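Local coordinates for protein dual function macrocyclase-peptidase POPB (Galerina marginata, PDB 5N4B) that cleaves peptide bonds after proline and macrocyclises toxin precursor peptides in amanitin biosynthesis, as a serine protease with a beta-propeller domain, at residues D22-A27 against E631-I636; K280-K285 against G617-S622; L609-F614 against G625-P630. The protein carries 1 engineered substitution. All coordinates share one frame; numbering follows the deposited sequence. Where two conformers were deposited one is given.

Contact 1. Residues D22-A27 against E631-I636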
ATOM      1  N   ASP A  22     -28.209  -5.095 -18.111  1.00 29.35           N
ATOM      2  CA  ASP A  22     -28.510  -5.338 -16.715  1.00 28.57           C
ATOM      3  C   ASP A  22     -29.497  -4.285 -16.260  1.00 32.50           C
ATOM      4  O   ASP A  22     -29.387  -3.122 -16.656  1.00 35.23           O
ATOM      5  CB  ASP A  22     -27.251  -5.205 -15.856  1.00 29.30           C
ATOM      6  CG  ASP A  22     -26.160  -6.180 -16.259  1.00 29.09           C
ATOM      7  OD1 ASP A  22     -26.425  -7.390 -16.129  1.00 35.71           O
ATOM      8  OD2 ASP A  22     -25.047  -5.715 -16.628  1.00 31.12           O
ATOM      9  N   THR A  23     -30.451  -4.692 -15.427  1.00 35.40           N
ATOM     10  CA  THR A  23     -31.470  -3.787 -14.919  1.00 32.93           C
ATOM     11  C   THR A  23     -31.249  -3.574 -13.433  1.00 30.87           C
ATOM     12  O   THR A  23     -31.114  -4.530 -12.665  1.00 38.99           O
ATOM     13  CB  THR A  23     -32.881  -4.304 -15.219  1.00 46.04           C
ATOM     14  OG1 THR A  23     -33.050  -4.371 -16.639  1.00 45.09           O
ATOM     15  CG2 THR A  23     -33.933  -3.358 -14.627  1.00 44.36           C
ATOM     16  N   TYR A  24     -31.148  -2.305 -13.056  1.00 30.28           N
ATOM     17  CA  TYR A  24     -30.936  -1.858 -11.687  1.00 27.65           C
ATOM     18  C   TYR A  24     -32.183  -1.145 -11.188  1.00 32.57           C
ATOM     19  O   TYR A  24     -33.012  -0.680 -11.973  1.00 36.00           O
ATOM     20  CB  TYR A  24     -29.723  -0.901 -11.618  1.00 25.73           C
ATOM     21  CG  TYR A  24     -28.411  -1.568 -11.955  1.00 26.74           C
ATOM     22  CD1 TYR A  24     -28.015  -1.705 -13.262  1.00 24.39           C
ATOM     23  CD2 TYR A  24     -27.587  -2.064 -10.956  1.00 29.02           C
ATOM     24  CE1 TYR A  24     -26.820  -2.337 -13.576  1.00 25.57           C
ATOM     25  CE2 TYR A  24     -26.389  -2.687 -11.256  1.00 25.41           C
ATOM     26  CZ  TYR A  24     -26.023  -2.830 -12.554  1.00 24.35           C
ATOM     27  OH  TYR A  24     -24.839  -3.450 -12.826  1.00 24.32           O
ATOM     28  N   GLN A  25     -32.312  -1.103  -9.877  1.00 30.24           N
ATOM     29  CA  GLN A  25     -33.358  -0.325  -9.213  1.00 32.23           C
ATOM     30  C   GLN A  25     -32.801   0.986  -8.682  1.00 35.38           C
ATOM     31  O   GLN A  25     -31.829   0.986  -7.915  1.00 30.98           O
ATOM     32  CB  GLN A  25     -33.998  -1.106  -8.070  1.00 39.01           C
ATOM     33  CG  GLN A  25     -34.599  -2.432  -8.459  1.00 53.58           C
ATOM     34  CD  GLN A  25     -35.630  -2.306  -9.581  1.00 60.63           C
ATOM     35  OE1 GLN A  25     -35.664  -3.143 -10.494  1.00 60.34           O
ATOM     36  NE2 GLN A  25     -36.453  -1.253  -9.532  1.00 56.42           N
ATOM     37  N   SER A  26     -33.420   2.098  -9.086  1.00 32.03           N
ATOM     38  CA  SER A  26     -33.102   3.448  -8.638  1.00 30.10           C
ATOM     39  C   SER A  26     -34.202   3.966  -7.725  1.00 40.80           C
ATOM     40  O   SER A  26     -35.390   3.836  -8.033  1.00 37.04           O
ATOM     41  CB  SER A  26     -33.023   4.361  -9.854  1.00 28.69           C
ATOM     42  OG  SER A  26     -33.127   5.714  -9.542  1.00 32.62           O
ATOM     43  N   ALA A  27     -33.829   4.596  -6.619  1.00 31.89           N
ATOM     44  CA  ALA A  27     -34.872   5.141  -5.767  1.00 36.05           C
ATOM     45  C   ALA A  27     -35.627   6.245  -6.480  1.00 34.75           C
ATOM     46  O   ALA A  27     -36.865   6.311  -6.383  1.00 41.94           O
ATOM     47  CB  ALA A  27     -34.283   5.617  -4.444  1.00 33.88           C
ATOM     48  N   GLU A 631     -31.211   3.577  -3.183  1.00 25.71           N
ATOM     49  CA  GLU A 631     -30.759   4.903  -2.773  1.00 25.79           C
ATOM     50  C   GLU A 631     -29.267   5.102  -3.064  1.00 21.32           C
ATOM     51  O   GLU A 631     -28.799   6.243  -3.238  1.00 25.21           O
ATOM     52  CB  GLU A 631     -31.040   5.090  -1.272  1.00 27.81           C
ATOM     53  CG  GLU A 631     -32.522   5.143  -0.888  1.00 37.75           C
ATOM     54  CD  GLU A 631     -33.265   3.792  -0.977  1.00 43.80           C
ATOM     55  OE1 GLU A 631     -32.639   2.708  -0.818  1.00 32.42           O
ATOM     56  OE2 GLU A 631     -34.504   3.830  -1.195  1.00 46.16           O
ATOM     57  N   GLU A 632     -28.509   4.017  -3.061  1.00 21.10           N
ATOM     58  CA  GLU A 632     -27.072   4.108  -3.224  1.00 21.11           C
ATOM     59  C   GLU A 632     -26.703   4.053  -4.701  1.00 17.10           C
ATOM     60  O   GLU A 632     -25.848   4.832  -5.167  1.00 18.11           O
ATOM     61  CB  GLU A 632     -26.415   3.026  -2.379  1.00 19.64           C
ATOM     62  CG  GLU A 632     -26.760   3.187  -0.870  1.00 21.56           C
ATOM     63  CD  GLU A 632     -26.131   2.207   0.070  1.00 23.50           C
ATOM     64  OE1 GLU A 632     -25.268   1.417  -0.331  1.00 22.84           O
ATOM     65  OE2 GLU A 632     -26.511   2.253   1.286  1.00 26.61           O
ATOM     66  N   PHE A 633     -27.400   3.195  -5.472  1.00 19.00           N
ATOM     67  CA  PHE A 633     -27.335   3.260  -6.929  1.00 19.77           C
ATOM     68  C   PHE A 633     -27.435   4.708  -7.410  1.00 18.09           C
ATOM     69  O   PHE A 633     -26.719   5.145  -8.315  1.00 18.48           O
ATOM     70  CB  PHE A 633     -28.433   2.393  -7.564  1.00 20.22           C
ATOM     71  CG  PHE A 633     -28.459   2.474  -9.050  1.00 20.05           C
ATOM     72  CD1 PHE A 633     -29.216   3.450  -9.692  1.00 19.55           C
ATOM     73  CD2 PHE A 633     -27.715   1.613  -9.839  1.00 18.26           C
ATOM     74  CE1 PHE A 633     -29.233   3.541 -11.053  1.00 21.47           C
ATOM     75  CE2 PHE A 633     -27.741   1.731 -11.241  1.00 19.37           C
ATOM     76  CZ  PHE A 633     -28.476   2.686 -11.815  1.00 20.22           C
ATOM     77  N   ASP A 634     -28.318   5.490  -6.805  1.00 20.57           N
ATOM     78  CA  ASP A 634     -28.563   6.834  -7.312  1.00 18.74           C
ATOM     79  C   ASP A 634     -27.375   7.775  -7.191  1.00 17.93           C
ATOM     80  O   ASP A 634     -27.280   8.734  -7.965  1.00 21.64           O
ATOM     81  CB  ASP A 634     -29.792   7.448  -6.656  1.00 23.24           C
ATOM     82  CG  ASP A 634     -31.071   6.903  -7.224  1.00 26.51           C
ATOM     83  OD1 ASP A 634     -31.112   6.163  -8.238  1.00 26.57           O
ATOM     84  OD2 ASP A 634     -32.098   7.238  -6.607  1.00 30.40           O
ATOM     85  N   TYR A 635     -26.474   7.584  -6.226  1.00 18.73           N
ATOM     86  CA  TYR A 635     -25.253   8.381  -6.203  1.00 18.92           C
ATOM     87  C   TYR A 635     -24.062   7.684  -6.850  1.00 16.65           C
ATOM     88  O   TYR A 635     -23.122   8.364  -7.269  1.00 18.12           O
ATOM     89  CB  TYR A 635     -24.924   8.874  -4.790  1.00 19.55           C
ATOM     90  CG  TYR A 635     -24.672   7.851  -3.713  1.00 17.22           C
ATOM     91  CD1 TYR A 635     -23.515   7.094  -3.674  1.00 18.89           C
ATOM     92  CD2 TYR A 635     -25.552   7.706  -2.656  1.00 18.44           C
ATOM     93  CE1 TYR A 635     -23.285   6.181  -2.644  1.00 16.90           C
ATOM     94  CE2 TYR A 635     -25.309   6.832  -1.611  1.00 18.67           C
ATOM     95  CZ  TYR A 635     -24.155   6.065  -1.598  1.00 19.93           C
ATOM     96  OH  TYR A 635     -23.895   5.177  -0.559  1.00 19.95           O
ATOM     97  N   ILE A 636     -24.112   6.357  -6.991  1.00 16.18           N
ATOM     98  CA  ILE A 636     -23.038   5.609  -7.657  1.00 14.79           C
ATOM     99  C   ILE A 636     -23.088   5.761  -9.171  1.00 17.01           C
ATOM    100  O   ILE A 636     -22.066   6.001  -9.836  1.00 15.62           O
ATOM    101  CB  ILE A 636     -23.102   4.122  -7.273  1.00 14.28           C
ATOM    102  CG1 ILE A 636     -22.830   3.939  -5.801  1.00 17.87           C
ATOM    103  CG2 ILE A 636     -22.112   3.303  -8.085  1.00 16.84           C
ATOM    104  CD1 ILE A 636     -23.239   2.526  -5.262  1.00 19.02           C
TER
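The rings of Tyr24 and Phe633 lie nearly parallel, their planes 22° apart, but are displaced so that little of one ring faces the other, with centroids 5.3 Å apart. The Phe633 ring meets the start of the tyrosine side chain instead, with Phe633 CE2 3.3 Å from Tyr24 CB. Its edge carries Asp634 OD1 in the ring plane, and it also stacks with Tyr637. This joins the N-terminal beta hairpin, strands 21-26 and 30-35, to helix 630-636 of the catalytic domain, whose fold is that of the alpha/beta hydrolases; the N-to-C directions of segments 22-26 and 631-636 differ by 105°. Phe633 CB, set by the helix backbone, is 3.7 Å from Gln25 O; with CG anti to the backbone N (chi1 177°) the ring lies against Tyr24 CB and Ser26 CB. Large flat residues suit this junction, for their apolar surface packs strand against helix, with Phe633 buried, and Tyr24 runs on to touch Leu609 and Lys610.

Beyond the rings the contact becomes polar where the hairpin turns. Asp634 OD2 accepts from Ser28 N, so one carboxylate grips both the end of the strand and its turn. Ser26, small and hydroxylated, has OG anti to its backbone N and also receives Lys29 N. Its proton goes to the syn lone pair of Asp634 OD1, in a very short hydrogen bond of 2.4 Å from Ser26 OG.

Contact 2. Residues K280-K285 against G617-S622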
ATOM      1  N   LYS A 280     -15.244  -6.496   9.029  1.00 15.61           N
ATOM      2  CA  LYS A 280     -16.350  -6.857   8.113  1.00 17.72           C
ATOM      3  C   LYS A 280     -16.263  -6.196   6.740  1.00 23.51           C
ATOM      4  O   LYS A 280     -17.000  -6.606   5.833  1.00 25.35           O
ATOM      5  CB  LYS A 280     -17.704  -6.542   8.754  1.00 21.51           C
ATOM      6  CG  LYS A 280     -17.982  -5.090   9.003  1.00 23.36           C
ATOM      7  CD  LYS A 280     -19.424  -4.897   9.420  1.00 30.70           C
ATOM      8  CE  LYS A 280     -19.726  -3.411   9.599  1.00 40.15           C
ATOM      9  NZ  LYS A 280     -21.159  -3.223  10.020  1.00 44.66           N
ATOM     10  N   ASP A 281     -15.410  -5.204   6.568  1.00 20.18           N
ATOM     11  CA  ASP A 281     -15.291  -4.378   5.366  1.00 24.63           C
ATOM     12  C   ASP A 281     -13.986  -3.581   5.489  1.00 25.55           C
ATOM     13  O   ASP A 281     -13.135  -3.916   6.328  1.00 21.65           O
ATOM     14  CB  ASP A 281     -16.524  -3.456   5.239  1.00 23.80           C
ATOM     15  CG  ASP A 281     -16.707  -2.504   6.408  1.00 25.18           C
ATOM     16  OD1 ASP A 281     -15.755  -2.127   7.087  1.00 26.79           O
ATOM     17  OD2 ASP A 281     -17.856  -2.059   6.694  1.00 32.80           O
ATOM     18  N   THR A 282     -13.790  -2.571   4.662  1.00 27.79           N
ATOM     19  CA  THR A 282     -12.589  -1.780   4.675  1.00 22.79           C
ATOM     20  C   THR A 282     -12.666  -0.537   5.436  1.00 29.15           C
ATOM     21  O   THR A 282     -11.818   0.325   5.317  1.00 33.06           O
ATOM     22  CB  THR A 282     -12.138  -1.434   3.252  1.00 23.67           C
ATOM     23  OG1 THR A 282     -13.166  -0.756   2.572  1.00 26.13           O
ATOM     24  CG2 THR A 282     -11.784  -2.619   2.576  1.00 22.65           C
ATOM     25  N   SER A 283     -13.718  -0.384   6.190  1.00 23.90           N
ATOM     26  CA  SER A 283     -13.866   0.662   7.041  1.00 25.37           C
ATOM     27  C   SER A 283     -12.862   0.215   8.161  1.00 30.53           C
ATOM     28  O   SER A 283     -12.576  -0.980   8.405  1.00 40.45           O
ATOM     29  CB  SER A 283     -15.292   0.855   7.561  1.00 26.93           C
ATOM     30  OG  SER A 283     -15.536   0.061   8.635  1.00 30.02           O
ATOM     31  N   LYS A 284     -12.406   1.188   8.791  1.00 21.22           N
ATOM     32  CA  LYS A 284     -11.486   1.022   9.863  1.00 22.20           C
ATOM     33  C   LYS A 284     -12.176   0.722  11.202  1.00 28.53           C
ATOM     34  O   LYS A 284     -11.796   1.186  12.249  1.00 30.21           O
ATOM     35  CB  LYS A 284     -10.689   2.296   9.978  1.00 27.49           C
ATOM     36  CG  LYS A 284      -9.945   2.612   8.726  1.00 30.49           C
ATOM     37  CD  LYS A 284      -8.883   1.576   8.523  1.00 27.21           C
ATOM     38  CE  LYS A 284      -7.562   2.095   9.041  1.00 39.07           C
ATOM     39  NZ  LYS A 284      -6.588   1.103   9.524  1.00 44.04           N
ATOM     40  N   LYS A 285     -13.187  -0.096  11.135  1.00 17.72           N
ATOM     41  CA  LYS A 285     -13.907  -0.515  12.321  1.00 15.50           C
ATOM     42  C   LYS A 285     -13.628  -1.981  12.566  1.00 15.36           C
ATOM     43  O   LYS A 285     -13.582  -2.719  11.675  1.00 16.81           O
ATOM     44  CB  LYS A 285     -15.405  -0.274  12.218  1.00 19.10           C
ATOM     45  CG  LYS A 285     -15.849   1.162  12.017  1.00 19.21           C
ATOM     46  CD  LYS A 285     -17.361   1.237  11.831  1.00 22.68           C
ATOM     47  CE  LYS A 285     -17.848   2.657  11.749  1.00 36.75           C
ATOM     48  NZ  LYS A 285     -17.569   3.337  10.474  1.00 48.39           N
ATOM     49  N   GLY A 617     -14.109  -7.304  -4.069  1.00 16.45           N
ATOM     50  CA  GLY A 617     -14.760  -6.022  -4.234  1.00 15.94           C
ATOM     51  C   GLY A 617     -15.890  -5.757  -3.280  1.00 18.34           C
ATOM     52  O   GLY A 617     -16.170  -4.594  -3.011  1.00 16.69           O
ATOM     53  N   GLN A 618     -16.545  -6.791  -2.732  1.00 17.91           N
ATOM     54  CA  GLN A 618     -17.640  -6.538  -1.800  1.00 16.61           C
ATOM     55  C   GLN A 618     -17.182  -5.743  -0.581  1.00 20.49           C
ATOM     56  O   GLN A 618     -17.967  -4.988   0.019  1.00 21.56           O
ATOM     57  CB  GLN A 618     -18.303  -7.860  -1.382  1.00 24.33           C
ATOM     58  CG  GLN A 618     -17.491  -8.691  -0.443  1.00 40.27           C
ATOM     59  CD  GLN A 618     -16.172  -9.175  -1.041  1.00 51.96           C
ATOM     60  OE1 GLN A 618     -16.067  -9.479  -2.259  1.00 45.05           O
ATOM     61  NE2 GLN A 618     -15.166  -9.305  -0.173  1.00 49.44           N
ATOM     62  N   ALA A 619     -15.919  -5.887  -0.203  1.00 18.15           N
ATOM     63  CA  ALA A 619     -15.371  -5.137   0.932  1.00 19.26           C
ATOM     64  C   ALA A 619     -15.357  -3.649   0.682  1.00 21.06           C
ATOM     65  O   ALA A 619     -15.266  -2.872   1.650  1.00 24.03           O
ATOM     66  CB  ALA A 619     -13.974  -5.625   1.227  1.00 20.56           C
ATOM     67  N   TRP A 620     -15.447  -3.208  -0.576  1.00 16.60           N
ATOM     68  CA  TRP A 620     -15.418  -1.787  -0.887  1.00 15.75           C
ATOM     69  C   TRP A 620     -16.799  -1.129  -0.870  1.00 14.49           C
ATOM     70  O   TRP A 620     -16.904   0.064  -1.174  1.00 14.46           O
ATOM     71  CB  TRP A 620     -14.781  -1.544  -2.250  1.00 15.11           C
ATOM     72  CG  TRP A 620     -13.511  -2.249  -2.494  1.00 13.56           C
ATOM     73  CD1 TRP A 620     -12.591  -2.676  -1.585  1.00 17.16           C
ATOM     74  CD2 TRP A 620     -13.043  -2.645  -3.777  1.00 14.10           C
ATOM     75  NE1 TRP A 620     -11.565  -3.321  -2.238  1.00 17.84           N
ATOM     76  CE2 TRP A 620     -11.821  -3.306  -3.590  1.00 14.76           C
ATOM     77  CE3 TRP A 620     -13.544  -2.501  -5.067  1.00 15.53           C
ATOM     78  CZ2 TRP A 620     -11.103  -3.841  -4.671  1.00 15.75           C
ATOM     79  CZ3 TRP A 620     -12.846  -3.030  -6.127  1.00 17.48           C
ATOM     80  CH2 TRP A 620     -11.661  -3.694  -5.928  1.00 16.07           C
ATOM     81  N   ILE A 621     -17.852  -1.861  -0.552  1.00 15.34           N
ATOM     82  CA  ILE A 621     -19.146  -1.232  -0.342  1.00 14.85           C
ATOM     83  C   ILE A 621     -19.066  -0.157   0.737  1.00 17.40           C
ATOM     84  O   ILE A 621     -19.764   0.860   0.648  1.00 18.17           O
ATOM     85  CB  ILE A 621     -20.194  -2.308  -0.046  1.00 18.29           C
ATOM     86  CG1 ILE A 621     -20.493  -3.068  -1.344  1.00 18.46           C
ATOM     87  CG2 ILE A 621     -21.445  -1.687   0.509  1.00 22.28           C
ATOM     88  CD1 ILE A 621     -21.333  -4.341  -1.106  1.00 22.84           C
ATOM     89  N   SER A 622     -18.206  -0.329   1.745  1.00 17.52           N
ATOM     90  CA  SER A 622     -18.058   0.715   2.754  1.00 18.94           C
ATOM     91  C   SER A 622     -17.429   1.978   2.184  1.00 18.32           C
ATOM     92  O   SER A 622     -17.533   3.041   2.807  1.00 18.18           O
ATOM     93  CB  SER A 622     -17.231   0.195   3.918  1.00 23.82           C
ATOM     94  OG  SER A 622     -15.990  -0.258   3.485  1.00 21.68           O
TER
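Hydrogen bonding carries most of this contact, and Thr282 lies at its centre. Its hydroxyl sits between the backbone N and the carbonyl carbon (chi1 57°), where Thr282 OG1 lies 3.0 Å from Ser622 OG and 3.1 Å from Ala619 O. Its one proton cannot serve both, and the pattern of bonds is not settled. Thr282 N adds a weak bond to Ala619 O, at 3.4 Å and an N-H...O angle of 142°. The carbonyl of Ala619 is thus approached by both the backbone and the side chain of one residue.

A second set of bonds shapes the loop 280-285 itself. Asp281 OD1 accepts from Ser283 N at 2.8 Å, closing an Asx turn; this donor stands well above the carboxylate plane, while Ser283 OG uses the syn lone pair at 2.7 Å from the same Asp281 OD1. Two donors on one oxygen should fix the carboxylate's rotation, and Asp281 OD2 then lies against Ser622 CB, 3.6 Å away.

The apolar packing is slight. Threonine suits its place because its other branch is a methyl: Thr282 CG2 reaches the edge of the indole, 4.2 Å from Trp620 CD1, and also meets Ala619 CB, and the side chain touches Phe500. Gly617 CA lies over one face of the Trp620 ring.

The loop joins two strands of a propeller blade, 273-279 and 287-292, and meets the catalytic domain across the interdomain cleft. The Trp620 side chain is about 7 Å from that of Ala578, the engineered replacement of the catalytic residue. The place of Trp620 is consistent with that of the tryptophan that, in relatives, lines the proline-specificity pocket of prolyl oligopeptidases.

Contact 3. Residues L609-F614 against G625-P630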
ATOM      1  N   LEU A 609     -20.773  -0.123 -10.954  1.00 13.85           N
ATOM      2  CA  LEU A 609     -22.003  -0.882 -10.783  1.00 15.13           C
ATOM      3  C   LEU A 609     -21.768  -2.355 -10.505  1.00 16.44           C
ATOM      4  O   LEU A 609     -22.634  -2.991  -9.907  1.00 19.14           O
ATOM      5  CB  LEU A 609     -22.947  -0.736 -11.983  1.00 14.72           C
ATOM      6  CG  LEU A 609     -23.448   0.670 -12.245  1.00 15.53           C
ATOM      7  CD1 LEU A 609     -24.363   0.672 -13.435  1.00 17.51           C
ATOM      8  CD2 LEU A 609     -24.131   1.241 -11.046  1.00 17.78           C
ATOM      9  N   LYS A 610     -20.597  -2.896 -10.861  1.00 16.00           N
ATOM     10  CA  LYS A 610     -20.336  -4.330 -10.709  1.00 14.41           C
ATOM     11  C   LYS A 610     -19.092  -4.642  -9.873  1.00 16.49           C
ATOM     12  O   LYS A 610     -18.740  -5.815  -9.743  1.00 17.15           O
ATOM     13  CB  LYS A 610     -20.240  -5.014 -12.089  1.00 16.60           C
ATOM     14  CG  LYS A 610     -21.519  -4.956 -12.958  1.00 19.85           C
ATOM     15  CD  LYS A 610     -21.422  -5.824 -14.274  1.00 18.81           C
ATOM     16  CE  LYS A 610     -21.357  -7.309 -13.986  1.00 30.69           C
ATOM     17  NZ  LYS A 610     -21.425  -8.156 -15.246  1.00 39.80           N
ATOM     18  N   PHE A 611     -18.445  -3.652  -9.270  1.00 15.34           N
ATOM     19  CA  PHE A 611     -17.182  -3.906  -8.580  1.00 13.62           C
ATOM     20  C   PHE A 611     -17.338  -4.956  -7.482  1.00 14.75           C
ATOM     21  O   PHE A 611     -16.383  -5.679  -7.177  1.00 16.20           O
ATOM     22  CB  PHE A 611     -16.628  -2.605  -7.961  1.00 14.61           C
ATOM     23  CG  PHE A 611     -17.458  -2.083  -6.782  1.00 13.99           C
ATOM     24  CD1 PHE A 611     -17.238  -2.550  -5.511  1.00 14.66           C
ATOM     25  CD2 PHE A 611     -18.482  -1.165  -6.969  1.00 13.14           C
ATOM     26  CE1 PHE A 611     -18.019  -2.142  -4.429  1.00 15.85           C
ATOM     27  CE2 PHE A 611     -19.271  -0.771  -5.913  1.00 14.84           C
ATOM     28  CZ  PHE A 611     -19.028  -1.229  -4.627  1.00 15.10           C
ATOM     29  N   HIS A 612     -18.512  -5.029  -6.853  1.00 15.52           N
ATOM     30  CA  HIS A 612     -18.728  -5.918  -5.725  1.00 16.45           C
ATOM     31  C   HIS A 612     -18.966  -7.357  -6.134  1.00 18.91           C
ATOM     32  O   HIS A 612     -19.092  -8.206  -5.243  1.00 21.67           O
ATOM     33  CB  HIS A 612     -19.866  -5.401  -4.859  1.00 17.37           C
ATOM     34  CG  HIS A 612     -21.170  -5.327  -5.560  1.00 18.45           C
ATOM     35  ND1 HIS A 612     -21.321  -4.720  -6.786  1.00 18.30           N
ATOM     36  CD2 HIS A 612     -22.406  -5.740  -5.185  1.00 24.80           C
ATOM     37  CE1 HIS A 612     -22.584  -4.812  -7.171  1.00 18.81           C
ATOM     38  NE2 HIS A 612     -23.265  -5.414  -6.209  1.00 23.61           N
ATOM     39  N   LYS A 613     -19.001  -7.641  -7.424  1.00 17.63           N
ATOM     40  CA  LYS A 613     -19.240  -8.983  -7.960  1.00 18.02           C
ATOM     41  C   LYS A 613     -17.958  -9.737  -8.284  1.00 19.29           C
ATOM     42  O   LYS A 613     -18.026 -10.883  -8.743  1.00 23.16           O
ATOM     43  CB  LYS A 613     -20.090  -8.892  -9.216  1.00 19.32           C
ATOM     44  CG  LYS A 613     -21.466  -8.225  -9.093  1.00 28.45           C
ATOM     45  CD  LYS A 613     -22.288  -8.845  -8.044  1.00 33.79           C
ATOM     46  CE  LYS A 613     -23.767  -8.542  -8.228  1.00 44.59           C
ATOM     47  NZ  LYS A 613     -24.531  -9.539  -7.434  1.00 51.85           N
ATOM     48  N   PHE A 614     -16.781  -9.148  -8.061  1.00 18.26           N
ATOM     49  CA  PHE A 614     -15.505  -9.737  -8.475  1.00 19.02           C
ATOM     50  C   PHE A 614     -14.553  -9.737  -7.293  1.00 18.55           C
ATOM     51  O   PHE A 614     -14.439  -8.730  -6.575  1.00 19.32           O
ATOM     52  CB  PHE A 614     -14.899  -8.933  -9.640  1.00 16.08           C
ATOM     53  CG  PHE A 614     -15.727  -8.985 -10.848  1.00 18.99           C
ATOM     54  CD1 PHE A 614     -15.546  -9.987 -11.767  1.00 21.24           C
ATOM     55  CD2 PHE A 614     -16.703  -8.048 -11.064  1.00 19.15           C
ATOM     56  CE1 PHE A 614     -16.360 -10.077 -12.880  1.00 25.74           C
ATOM     57  CE2 PHE A 614     -17.521  -8.108 -12.160  1.00 23.58           C
ATOM     58  CZ  PHE A 614     -17.338  -9.123 -13.084  1.00 24.89           C
ATOM     59  N   GLY A 625     -20.491   2.534  -1.614  1.00 15.13           N
ATOM     60  CA  GLY A 625     -21.906   2.221  -1.619  1.00 16.76           C
ATOM     61  C   GLY A 625     -22.186   0.884  -2.292  1.00 17.22           C
ATOM     62  O   GLY A 625     -21.322   0.246  -2.901  1.00 16.48           O
ATOM     63  N   ASN A 626     -23.451   0.475  -2.210  1.00 17.47           N
ATOM     64  CA  ASN A 626     -23.895  -0.806  -2.731  1.00 18.62           C
ATOM     65  C   ASN A 626     -24.787  -0.567  -3.951  1.00 18.49           C
ATOM     66  O   ASN A 626     -25.904  -0.046  -3.803  1.00 20.48           O
ATOM     67  CB  ASN A 626     -24.661  -1.573  -1.657  1.00 20.99           C
ATOM     68  CG  ASN A 626     -24.977  -2.986  -2.069  1.00 23.07           C
ATOM     69  OD1 ASN A 626     -25.043  -3.321  -3.272  1.00 22.16           O
ATOM     70  ND2 ASN A 626     -25.199  -3.838  -1.071  1.00 25.50           N
ATOM     71  N   PRO A 627     -24.341  -0.909  -5.157  1.00 17.60           N
ATOM     72  CA  PRO A 627     -25.165  -0.688  -6.358  1.00 19.34           C
ATOM     73  C   PRO A 627     -26.504  -1.371  -6.327  1.00 21.23           C
ATOM     74  O   PRO A 627     -27.380  -0.936  -7.078  1.00 22.28           O
ATOM     75  CB  PRO A 627     -24.312  -1.264  -7.496  1.00 18.80           C
ATOM     76  CG  PRO A 627     -22.865  -1.247  -6.988  1.00 18.41           C
ATOM     77  CD  PRO A 627     -23.020  -1.500  -5.483  1.00 19.36           C
ATOM     78  N   SER A 628     -26.688  -2.402  -5.500  1.00 20.32           N
ATOM     79  CA  SER A 628     -27.982  -3.089  -5.432  0.61 25.89           C
ATOM     80  C   SER A 628     -28.971  -2.425  -4.482  1.00 28.39           C
ATOM     81  O   SER A 628     -30.122  -2.884  -4.374  1.00 29.76           O
ATOM     82  CB  SER A 628     -27.796  -4.542  -5.000  0.61 24.84           C
ATOM     83  OG  SER A 628     -27.482  -4.610  -3.626  0.61 26.15           O
ATOM     84  N   ILE A 629     -28.581  -1.372  -3.784  1.00 25.22           N
ATOM     85  CA  ILE A 629     -29.485  -0.635  -2.905  1.00 24.49           C
ATOM     86  C   ILE A 629     -29.962   0.594  -3.672  1.00 27.26           C
ATOM     87  O   ILE A 629     -29.128   1.429  -4.056  1.00 23.04           O
ATOM     88  CB  ILE A 629     -28.796  -0.243  -1.594  1.00 23.57           C
ATOM     89  CG1 ILE A 629     -28.388  -1.526  -0.864  1.00 26.54           C
ATOM     90  CG2 ILE A 629     -29.691   0.623  -0.736  1.00 26.13           C
ATOM     91  CD1 ILE A 629     -27.704  -1.347   0.455  1.00 27.29           C
ATOM     92  N   PRO A 630     -31.262   0.754  -3.902  1.00 26.54           N
ATOM     93  CA  PRO A 630     -31.718   1.831  -4.802  1.00 22.93           C
ATOM     94  C   PRO A 630     -31.251   3.229  -4.474  1.00 25.00           C
ATOM     95  O   PRO A 630     -30.957   4.022  -5.396  1.00 22.41           O
ATOM     96  CB  PRO A 630     -33.255   1.704  -4.732  1.00 27.31           C
ATOM     97  CG  PRO A 630     -33.479   0.238  -4.467  1.00 30.59           C
ATOM     98  CD  PRO A 630     -32.353  -0.183  -3.557  1.00 30.52           C
TER
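Pro627 and His612 reach toward each other tip to tip, the proline ring coming in over one face of the imidazole. Pro627 CD stands 3.9 Å from the ring centroid and only 16° off its normal, a CH-pi contact, while the aliphatic Lys613 CD lies over the opposite face. Phe611 crosses the proline obliquely, with CE2 3.8 Å from Pro627 CG. Both aromatic side chains hold CG flanked by both backbone branches, so that the two rings meet the proline from neighbouring directions. Leu609 completes the setting from the backbone, its O being 3.4 Å from Pro627 CB.

Pro627 takes the second position of a type I beta turn, Asn626 to Ile629, that links helix 621-624 to helix 630-636 in the catalytic domain. Its fixed phi suits that corner, just as glycine suits position 625, where the chain leaves the helix with positive phi (95°) and a CB would clash with the carbonyl O of the preceding residue. Asn626 forms an Asx turn as well: Asn626 OD1 accepts from Ser628 N at 2.9 Å and from Ser628 OG at 2.8 Å, both donors standing above the carbonyl plane. The amide is thereby held at 68° to the His612 ring. Gly625 O is buried with no hydrogen-bond partner in the model, and meets the Phe611 ring edge in plane, 3.2 Å from Phe611 CZ.

How the contacts relate
Contact 3 is the buried one, contact 1 is partly buried and contact 2 lies at the surface. All three use the chain from Leu609 to Ile636: contact 3 folds it on itself, whereas contacts 1 and 2 tie its helices 630-636 and 621-624 to distant elements, the N-terminal hairpin and a propeller loop. Chemistry follows place. The interior has proline against aromatic rings, the hairpin joint mixes rings with a hydroxyl-carboxylate hydrogen bond, and the interdomain surface relies on hydroxyls and carbonyls. Contact 3 touches both others: Glu632 OE1 with Asn626 N on one side, Trp620 packed on Phe611 on the other. Contacts 1 and 2 do not touch, their nearest atoms being about 5 Å apart.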